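Local coordinates for Non-reducing end beta-L-arabinofuranosidase (PDB 5MQO), which probably hydrolyses glycosidic bonds in complex plant pectin, as a family GH127 glycoside hydrolase of a gut bacterium, at residues Lys334-Tyr345 / Arg369-Asn380. Sequence-based numbering, arbitrary orientation.
Sequences KMYVTGACGALY and RPYQLPNSTAHN
Tyr336 reaches out of its own loop into 369-380 and donates a hydrogen bond from OH to Pro374 O (2.7 Å), lying in the carbonyl plane on a lone pair. With CG anti to its carbonyl carbon (chi1 -69°), the ring is carried across to 369-380, where a methyl and an amide sandwich it. Leu373 CD2 sits 4.0 Å from the centroid of the Tyr336 ring, almost on the normal, in a CH-pi contact; on the opposite face the Asn380 amide stands nearly upright to the ring, with ND2 offset toward the rim and hydrogen-bonded outside the two segments. A tyrosine suits this place because it joins a broad apolar surface to a terminal donor; a phenylalanine here would probably keep the sandwich but leave the Pro374 carbonyl without this donor.

The second polar link is backbone. Gly342 O accepts a good bond from Asn380 N (2.9 Å) and a weak one from His379 N (3.1 Å), while Asn380 O is held by the side chains of Asn431 and Asn385. Glycine fits at 342 because, at its backbone angles, a CB would press against the preceding carbonyl oxygen. Farther along, His379 turns its ring edge onto the face of Tyr345, a T-shaped pair with centroids 4.8 Å apart and planes at 85°, while the Tyr345 hydroxyl is hydrogen-bonded to Lys447 NZ. At the other end, Lys334 runs alongside Pro370, its CE against Pro370 CD (3.9 Å) and its NZ in a salt bridge with Asp329. Within 369-380, Gln372 OE1 accepts from Arg369 N (2.9 Å), bracing the type II turn, and leaves its amide against Leu344 CD2.

Thus two irregular loops of the GH127 catalytic domain are probably fixed against each other by the directed bonds to the Pro374 and Gly342 carbonyls, while the Tyr336 and Tyr345 rings supply the matching shape.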
loop_
_atom_site.group_PDB
_atom_site.type_symbol
_atom_site.label_atom_id
_atom_site.label_comp_id
_atom_site.label_asym_id
_atom_site.label_seq_id
_atom_site.Cartn_x
_atom_site.Cartn_y
_atom_site.Cartn_z
ATOM N N LYS A 334 -14.845 -3.429 6.518
ATOM C CA LYS A 334 -13.776 -4.090 7.263
ATOM C C LYS A 334 -12.387 -3.453 7.141
ATOM O O LYS A 334 -11.377 -4.139 7.309
ATOM C CB LYS A 334 -13.700 -5.541 6.807
ATOM C CG LYS A 334 -14.932 -6.335 7.129
ATOM C CD LYS A 334 -14.719 -7.794 6.791
ATOM C CE LYS A 334 -16.036 -8.556 6.797
ATOM N NZ LYS A 334 -15.771 -9.954 6.363
ATOM N N MET A 335 -12.317 -2.158 6.853
ATOM C CA MET A 335 -11.033 -1.502 6.611
ATOM C C MET A 335 -10.935 -0.332 7.530
ATOM O O MET A 335 -11.885 0.448 7.653
ATOM C CB MET A 335 -10.961 -1.002 5.189
ATOM C CG MET A 335 -9.697 -0.246 4.849
ATOM S SD MET A 335 -9.672 0.199 3.112
ATOM C CE MET A 335 -10.613 1.716 3.219
ATOM N N TYR A 336 -9.778 -0.181 8.153
ATOM C CA TYR A 336 -9.537 1.015 8.947
ATOM C C TYR A 336 -9.411 2.263 8.040
ATOM O O TYR A 336 -9.057 2.158 6.862
ATOM C CB TYR A 336 -8.326 0.824 9.831
ATOM C CG TYR A 336 -8.578 -0.165 10.901
ATOM C CD1 TYR A 336 -8.347 -1.525 10.711
ATOM C CD2 TYR A 336 -9.039 0.249 12.131
ATOM C CE1 TYR A 336 -8.569 -2.450 11.743
ATOM C CE2 TYR A 336 -9.282 -0.648 13.160
ATOM C CZ TYR A 336 -9.042 -1.998 12.979
ATOM O OH TYR A 336 -9.289 -2.875 14.026
ATOM N N VAL A 337 -9.689 3.435 8.600
ATOM C CA VAL A 337 -9.623 4.718 7.867
ATOM C C VAL A 337 -8.258 5.052 7.238
ATOM O O VAL A 337 -8.190 5.840 6.317
ATOM C CB VAL A 337 -10.097 5.866 8.784
ATOM C CG1 VAL A 337 -9.069 6.109 9.888
ATOM C CG2 VAL A 337 -10.380 7.149 8.004
ATOM N N THR A 338 -7.193 4.430 7.733
ATOM C CA THR A 338 -5.848 4.483 7.165
ATOM C C THR A 338 -5.567 3.476 6.041
ATOM O O THR A 338 -4.439 3.400 5.534
ATOM C CB THR A 338 -4.820 4.182 8.279
ATOM O OG1 THR A 338 -5.045 2.876 8.825
ATOM C CG2 THR A 338 -4.930 5.193 9.400
ATOM N N GLY A 339 -6.571 2.688 5.663
ATOM C CA GLY A 339 -6.415 1.630 4.631
ATOM C C GLY A 339 -5.953 0.281 5.174
ATOM O O GLY A 339 -5.893 -0.699 4.442
ATOM N N ALA A 340 -5.673 0.217 6.473
ATOM C CA ALA A 340 -5.044 -0.965 7.043
ATOM C C ALA A 340 -6.092 -2.039 7.199
ATOM O O ALA A 340 -7.275 -1.726 7.288
ATOM C CB ALA A 340 -4.372 -0.659 8.374
ATOM N N CYS A 341 -5.646 -3.289 7.205
ATOM C CA CYS A 341 -6.534 -4.403 7.223
ATOM C C CYS A 341 -6.125 -5.423 8.300
ATOM O O CYS A 341 -4.960 -5.792 8.411
ATOM C CB CYS A 341 -6.562 -5.043 5.829
ATOM S SG CYS A 341 -7.134 -3.942 4.499
ATOM N N GLY A 342 -7.111 -5.893 9.054
ATOM C CA GLY A 342 -6.926 -6.934 10.030
ATOM C C GLY A 342 -7.077 -6.365 11.425
ATOM O O GLY A 342 -6.147 -5.810 11.978
ATOM N N ALA A 343 -8.277 -6.541 11.954
ATOM C CA ALA A 343 -8.726 -6.116 13.261
ATOM C C ALA A 343 -8.387 -7.035 14.418
ATOM O O ALA A 343 -8.490 -6.603 15.568
ATOM C CB ALA A 343 -10.232 -6.029 13.211
ATOM N N LEU A 344 -8.082 -8.311 14.144
ATOM C CA LEU A 344 -7.985 -9.338 15.207
ATOM C C LEU A 344 -6.604 -9.911 15.201
ATOM O O LEU A 344 -6.132 -10.376 14.176
ATOM C CB LEU A 344 -8.989 -10.480 15.026
ATOM C CG LEU A 344 -10.455 -10.136 14.734
ATOM C CD1 LEU A 344 -11.184 -11.350 14.195
ATOM C CD2 LEU A 344 -11.200 -9.582 15.934
ATOM N N TYR A 345 -5.964 -9.853 16.360
ATOM C CA TYR A 345 -4.784 -10.665 16.655
ATOM C C TYR A 345 -5.217 -12.144 16.611
ATOM O O TYR A 345 -4.584 -12.950 15.936
ATOM C CB TYR A 345 -4.203 -10.309 18.051
ATOM C CG TYR A 345 -3.397 -8.994 18.128
ATOM C CD1 TYR A 345 -3.983 -7.744 17.884
ATOM C CD2 TYR A 345 -2.038 -9.010 18.471
ATOM C CE1 TYR A 345 -3.232 -6.572 17.954
ATOM C CE2 TYR A 345 -1.300 -7.845 18.553
ATOM C CZ TYR A 345 -1.895 -6.632 18.294
ATOM O OH TYR A 345 -1.146 -5.492 18.373
ATOM N N ARG A 369 -15.566 -9.353 12.095
ATOM C CA ARG A 369 -16.966 -9.133 11.698
ATOM C C ARG A 369 -17.086 -7.816 10.958
ATOM O O ARG A 369 -16.268 -6.924 11.172
ATOM C CB ARG A 369 -17.891 -9.009 12.915
ATOM C CG ARG A 369 -18.150 -10.292 13.729
ATOM C CD ARG A 369 -19.240 -10.091 14.808
ATOM N NE ARG A 369 -19.195 -8.731 15.369
ATOM C CZ ARG A 369 -18.417 -8.351 16.371
ATOM N NH1 ARG A 369 -17.633 -9.212 16.998
ATOM N NH2 ARG A 369 -18.430 -7.097 16.773
ATOM N N PRO A 370 -18.105 -7.670 10.096
ATOM C CA PRO A 370 -18.369 -6.367 9.513
ATOM C C PRO A 370 -18.472 -5.266 10.592
ATOM O O PRO A 370 -18.993 -5.510 11.696
ATOM C CB PRO A 370 -19.729 -6.554 8.807
ATOM C CG PRO A 370 -19.961 -8.023 8.694
ATOM C CD PRO A 370 -18.899 -8.736 9.464
ATOM N N TYR A 371 -17.950 -4.082 10.277
ATOM C CA TYR A 371 -17.865 -2.973 11.210
ATOM C C TYR A 371 -17.182 -3.264 12.565
ATOM O O TYR A 371 -17.402 -2.516 13.536
ATOM C CB TYR A 371 -19.258 -2.384 11.433
ATOM C CG TYR A 371 -20.003 -2.206 10.156
ATOM C CD1 TYR A 371 -19.658 -1.188 9.250
ATOM C CD2 TYR A 371 -21.025 -3.083 9.805
ATOM C CE1 TYR A 371 -20.336 -1.049 8.036
ATOM C CE2 TYR A 371 -21.724 -2.933 8.617
ATOM C CZ TYR A 371 -21.370 -1.923 7.728
ATOM O OH TYR A 371 -22.060 -1.829 6.547
ATOM N N GLN A 372 -16.368 -4.310 12.664
ATOM C CA GLN A 372 -15.633 -4.551 13.904
ATOM C C GLN A 372 -14.252 -3.934 13.746
ATOM O O GLN A 372 -13.336 -4.561 13.191
ATOM C CB GLN A 372 -15.549 -6.043 14.236
ATOM C CG GLN A 372 -14.702 -6.372 15.453
ATOM C CD GLN A 372 -14.605 -7.855 15.726
ATOM O OE1 GLN A 372 -14.785 -8.715 14.835
ATOM N NE2 GLN A 372 -14.310 -8.177 16.973
ATOM N N LEU A 373 -14.108 -2.695 14.213
ATOM C CA LEU A 373 -12.885 -1.916 13.963
ATOM C C LEU A 373 -12.225 -1.324 15.202
ATOM O O LEU A 373 -11.992 -0.126 15.251
ATOM C CB LEU A 373 -13.171 -0.836 12.913
ATOM C CG LEU A 373 -13.644 -1.430 11.571
ATOM C CD1 LEU A 373 -14.265 -0.354 10.684
ATOM C CD2 LEU A 373 -12.509 -2.161 10.855
ATOM N N PRO A 374 -11.864 -2.173 16.186
ATOM C CA PRO A 374 -11.207 -1.693 17.402
ATOM C C PRO A 374 -9.879 -0.982 17.129
ATOM O O PRO A 374 -9.276 -1.167 16.099
ATOM C CB PRO A 374 -10.928 -2.996 18.160
ATOM C CG PRO A 374 -10.729 -4.010 17.083
ATOM C CD PRO A 374 -11.845 -3.654 16.141
ATOM N N ASN A 375 -9.418 -0.231 18.099
ATOM C CA ASN A 375 -8.391 0.741 17.894
ATOM C C ASN A 375 -7.097 0.303 18.557
ATOM O O ASN A 375 -6.073 0.186 17.877
ATOM C CB ASN A 375 -8.863 2.075 18.471
ATOM C CG ASN A 375 -9.929 2.744 17.616
ATOM O OD1 ASN A 375 -11.132 2.673 17.899
ATOM N ND2 ASN A 375 -9.479 3.433 16.574
ATOM N N SER A 376 -7.142 0.102 19.879
ATOM C CA SER A 376 -5.996 -0.367 20.656
ATOM C C SER A 376 -5.526 -1.736 20.197
ATOM O O SER A 376 -4.324 -1.989 20.203
ATOM C CB SER A 376 -6.295 -0.451 22.161
ATOM O OG SER A 376 -6.736 0.779 22.723
ATOM N N THR A 377 -6.445 -2.613 19.806
ATOM C CA THR A 377 -6.074 -3.941 19.395
ATOM C C THR A 377 -6.151 -4.177 17.888
ATOM O O THR A 377 -6.127 -5.331 17.459
ATOM C CB THR A 377 -6.909 -4.998 20.139
ATOM O OG1 THR A 377 -8.290 -4.768 19.886
ATOM C CG2 THR A 377 -6.652 -4.915 21.656
ATOM N N ALA A 378 -6.209 -3.126 17.076
ATOM C CA ALA A 378 -6.076 -3.292 15.611
ATOM C C ALA A 378 -4.726 -3.900 15.313
ATOM O O ALA A 378 -3.709 -3.412 15.808
ATOM C CB ALA A 378 -6.196 -1.969 14.893
ATOM N N HIS A 379 -4.720 -4.992 14.560
ATOM C CA HIS A 379 -3.476 -5.700 14.222
ATOM C C HIS A 379 -2.793 -4.928 13.101
ATOM O O HIS A 379 -1.744 -4.350 13.330
ATOM C CB HIS A 379 -3.755 -7.157 13.841
ATOM C CG HIS A 379 -2.527 -7.981 13.659
ATOM N ND1 HIS A 379 -1.914 -8.638 14.700
ATOM C CD2 HIS A 379 -1.804 -8.271 12.555
ATOM C CE1 HIS A 379 -0.856 -9.292 14.244
ATOM N NE2 HIS A 379 -0.769 -9.085 12.943
ATOM N N ASN A 380 -3.411 -4.874 11.922
ATOM C CA ASN A 380 -2.914 -4.067 10.796
ATOM C C ASN A 380 -1.424 -4.242 10.494
ATOM O O ASN A 380 -0.642 -3.297 10.362
ATOM C CB ASN A 380 -3.239 -2.626 11.061
ATOM C CG ASN A 380 -4.720 -2.383 11.120
ATOM O OD1 ASN A 380 -5.521 -3.157 10.570
ATOM N ND2 ASN A 380 -5.105 -1.287 11.774
#